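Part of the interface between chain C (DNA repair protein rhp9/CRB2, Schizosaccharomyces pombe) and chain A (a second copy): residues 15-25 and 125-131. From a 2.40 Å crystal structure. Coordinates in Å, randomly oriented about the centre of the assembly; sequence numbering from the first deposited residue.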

# COMPACT_ATOMS: atom_id res chain seq x y z
N PHE C 15 -30.57 25.10 -12.06
CA PHE C 15 -29.92 23.78 -11.91
C PHE C 15 -28.39 23.87 -11.91
O PHE C 15 -27.85 24.54 -12.75
CB PHE C 15 -30.39 22.88 -13.03
CG PHE C 15 -29.78 21.48 -13.03
CD1 PHE C 15 -30.21 20.52 -12.13
CD2 PHE C 15 -28.82 21.14 -13.98
CE1 PHE C 15 -29.68 19.23 -12.16
CE2 PHE C 15 -28.29 19.86 -14.01
CZ PHE C 15 -28.73 18.90 -13.13
N PHE C 16 -27.73 23.21 -10.96
CA PHE C 16 -26.25 23.17 -10.92
C PHE C 16 -25.77 21.89 -11.62
O PHE C 16 -26.19 20.81 -11.27
CB PHE C 16 -25.71 23.35 -9.49
CG PHE C 16 -24.20 23.25 -9.37
CD1 PHE C 16 -23.37 24.21 -9.98
CD2 PHE C 16 -23.63 22.21 -8.67
CE1 PHE C 16 -21.93 24.09 -9.90
CE2 PHE C 16 -22.24 22.09 -8.56
CZ PHE C 16 -21.37 23.02 -9.16
N LYS C 17 -24.96 22.03 -12.66
CA LYS C 17 -24.56 20.90 -13.48
C LYS C 17 -23.53 20.06 -12.72
O LYS C 17 -23.59 18.84 -12.76
CB LYS C 17 -23.93 21.35 -14.83
CG LYS C 17 -24.87 21.50 -16.00
CD LYS C 17 -25.75 22.76 -15.86
CE LYS C 17 -25.97 23.42 -17.20
NZ LYS C 17 -24.64 23.74 -17.82
N GLY C 18 -22.58 20.72 -12.06
CA GLY C 18 -21.70 20.06 -11.11
C GLY C 18 -22.37 19.25 -9.99
O GLY C 18 -23.58 19.11 -9.94
N TYR C 19 -21.54 18.74 -9.10
CA TYR C 19 -21.91 17.84 -8.05
C TYR C 19 -22.04 18.64 -6.74
O TYR C 19 -21.21 19.45 -6.51
CB TYR C 19 -20.80 16.80 -7.88
CG TYR C 19 -21.14 15.91 -6.72
CD1 TYR C 19 -20.65 16.18 -5.42
CD2 TYR C 19 -22.02 14.87 -6.89
CE1 TYR C 19 -21.03 15.40 -4.33
CE2 TYR C 19 -22.39 14.10 -5.85
CZ TYR C 19 -21.90 14.38 -4.55
OH TYR C 19 -22.29 13.56 -3.50
N PRO C 20 -23.08 18.43 -5.91
CA PRO C 20 -24.27 17.60 -6.24
C PRO C 20 -25.25 18.45 -7.04
O PRO C 20 -25.22 19.67 -6.93
CB PRO C 20 -24.86 17.23 -4.86
CG PRO C 20 -24.14 18.11 -3.82
CD PRO C 20 -23.19 19.03 -4.57
N SER C 21 -26.10 17.81 -7.80
CA SER C 21 -26.88 18.47 -8.83
C SER C 21 -28.28 18.75 -8.37
O SER C 21 -29.14 17.86 -8.46
CB SER C 21 -26.90 17.58 -10.07
OG SER C 21 -25.58 17.62 -10.64
N PHE C 22 -28.52 19.97 -7.89
CA PHE C 22 -29.80 20.38 -7.36
C PHE C 22 -29.97 21.74 -7.98
O PHE C 22 -29.03 22.28 -8.63
CB PHE C 22 -29.74 20.56 -5.85
CG PHE C 22 -29.51 19.28 -5.08
CD1 PHE C 22 -30.49 18.28 -5.06
CD2 PHE C 22 -28.35 19.11 -4.29
CE1 PHE C 22 -30.32 17.04 -4.29
CE2 PHE C 22 -28.16 17.92 -3.54
CZ PHE C 22 -29.15 16.87 -3.55
N TYR C 23 -31.15 22.32 -7.72
CA TYR C 23 -31.40 23.70 -7.97
C TYR C 23 -31.06 24.51 -6.76
O TYR C 23 -31.48 24.19 -5.63
CB TYR C 23 -32.87 23.92 -8.26
CG TYR C 23 -33.31 23.48 -9.64
CD1 TYR C 23 -33.39 22.14 -9.95
CD2 TYR C 23 -33.69 24.41 -10.60
CE1 TYR C 23 -33.81 21.71 -11.15
CE2 TYR C 23 -34.13 23.97 -11.82
CZ TYR C 23 -34.17 22.62 -12.10
OH TYR C 23 -34.57 22.13 -13.32
N TYR C 24 -30.37 25.62 -7.02
CA TYR C 24 -29.96 26.53 -6.04
C TYR C 24 -30.39 27.93 -6.46
O TYR C 24 -30.62 28.20 -7.65
CB TYR C 24 -28.42 26.48 -5.85
CG TYR C 24 -27.80 25.15 -5.44
CD1 TYR C 24 -27.75 24.73 -4.08
CD2 TYR C 24 -27.15 24.36 -6.38
CE1 TYR C 24 -27.11 23.49 -3.70
CE2 TYR C 24 -26.53 23.16 -6.03
CZ TYR C 24 -26.51 22.76 -4.68
OH TYR C 24 -25.90 21.58 -4.44
N PRO C 25 -30.52 28.84 -5.45
CA PRO C 25 -30.76 30.26 -5.58
C PRO C 25 -29.70 30.87 -6.46
O PRO C 25 -28.53 30.52 -6.34
CB PRO C 25 -30.60 30.77 -4.11
CG PRO C 25 -31.09 29.64 -3.34
CD PRO C 25 -30.44 28.46 -4.01
N ALA A 125 -21.11 17.69 4.77
CA ALA A 125 -21.91 17.43 3.64
C ALA A 125 -21.38 18.22 2.45
O ALA A 125 -21.09 19.42 2.57
CB ALA A 125 -23.33 17.77 3.92
N PRO A 126 -21.30 17.57 1.29
CA PRO A 126 -20.98 18.35 0.10
C PRO A 126 -21.82 19.66 -0.08
O PRO A 126 -21.25 20.66 -0.56
CB PRO A 126 -21.24 17.33 -1.06
CG PRO A 126 -21.01 15.99 -0.42
CD PRO A 126 -21.54 16.13 0.98
N VAL A 127 -23.14 19.67 0.23
CA VAL A 127 -23.89 20.96 0.09
C VAL A 127 -23.39 22.03 1.03
O VAL A 127 -23.49 23.21 0.78
CB VAL A 127 -25.47 20.88 0.26
CG1 VAL A 127 -26.15 20.30 -0.94
CG2 VAL A 127 -25.90 20.23 1.54
N ASN A 128 -22.83 21.62 2.15
CA ASN A 128 -22.28 22.58 3.07
C ASN A 128 -20.92 23.05 2.66
O ASN A 128 -20.61 24.20 2.82
CB ASN A 128 -22.30 21.98 4.44
CG ASN A 128 -23.71 21.92 4.97
OD1 ASN A 128 -24.38 22.97 5.06
ND2 ASN A 128 -24.20 20.74 5.23
N ILE A 129 -20.14 22.16 2.05
CA ILE A 129 -18.83 22.49 1.53
C ILE A 129 -18.88 23.56 0.39
O ILE A 129 -17.91 24.31 0.21
CB ILE A 129 -18.04 21.18 1.05
CG1 ILE A 129 -17.42 20.47 2.24
CG2 ILE A 129 -16.93 21.58 0.02
CD1 ILE A 129 -16.16 21.25 2.85
N ARG A 130 -19.97 23.63 -0.36
CA ARG A 130 -20.02 24.59 -1.47
C ARG A 130 -19.99 26.03 -0.97
O ARG A 130 -19.58 26.98 -1.69
CB ARG A 130 -21.12 24.28 -2.53
CG ARG A 130 -22.51 24.23 -2.05
CD ARG A 130 -23.52 24.06 -3.24
NE ARG A 130 -24.03 25.37 -3.72
CZ ARG A 130 -23.83 25.76 -4.96
NH1 ARG A 130 -23.18 24.91 -5.73
NH2 ARG A 130 -24.25 26.95 -5.42
N ARG A 131 -20.27 26.20 0.31
CA ARG A 131 -20.20 27.53 0.87
C ARG A 131 -18.94 27.86 1.70
O ARG A 131 -18.78 28.93 2.19
CB ARG A 131 -21.54 27.87 1.50
CG ARG A 131 -22.74 27.66 0.37
CD ARG A 131 -22.64 28.61 -0.91
NE ARG A 131 -23.19 29.95 -0.67
CZ ARG A 131 -22.47 31.09 -0.54
NH1 ARG A 131 -21.13 31.13 -0.65
NH2 ARG A 131 -23.12 32.23 -0.31

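No hydrogen bond crosses between these two stretches; what joins them is one cation-pi stack and a patch of apolar contacts, together burying 337 Å² summed over both sides. The stack belongs to R130(A), which loses more surface here than any other residue. Its CA-to-CB bond points toward chain C, chi1 of 59° (p) and chi2 of 174° (t) extend the side chain, and chi3 of -94°, between wells, with chi4 of 120° completes the turn that lays the guanidinium flat on the ring of Y24(C). The planes lie within 9° of each other, and CZ of R130(A) sits 3.8 Å from the centroid of the Y24(C) ring, almost on its normal. Arginine suits this place because its cation is planar and can cover an aromatic face, while its CD methylene also packs: CD of R130(A) is 3.6 Å from CZ of Y24(C). The ring of F16(C), with chi1 at t, also turns a face to this group, but CZ of R130(A) lies 5.2 Å from its centroid, so any attraction is weak.

Y24(C), with chi1 at m, serves two neighbours. Its face takes the arginine, while its edge meets V127(A), whose CG1 lies 3.7 Å from OH of Y24(C). OH of Y24(C) donates to O of P20(C), 3.2 Å away, a bond within chain C that ties the ring to the loop.

V127(A) points its CB sideways, yet with chi1 at m its CG1 reaches both CG of P20(C) and CE2 of F22(C), each at 4.1 Å. P126(A), in the first turn of the helix, offers CB to CE1 of Y19(C) at 3.8 Å and to CG of P20(C) at 4.1 Å. The peptide bond before P20(C) is cis, an arrangement proline tolerates unusually well, and its rigid ring presents an apolar surface to P126(A) and V127(A).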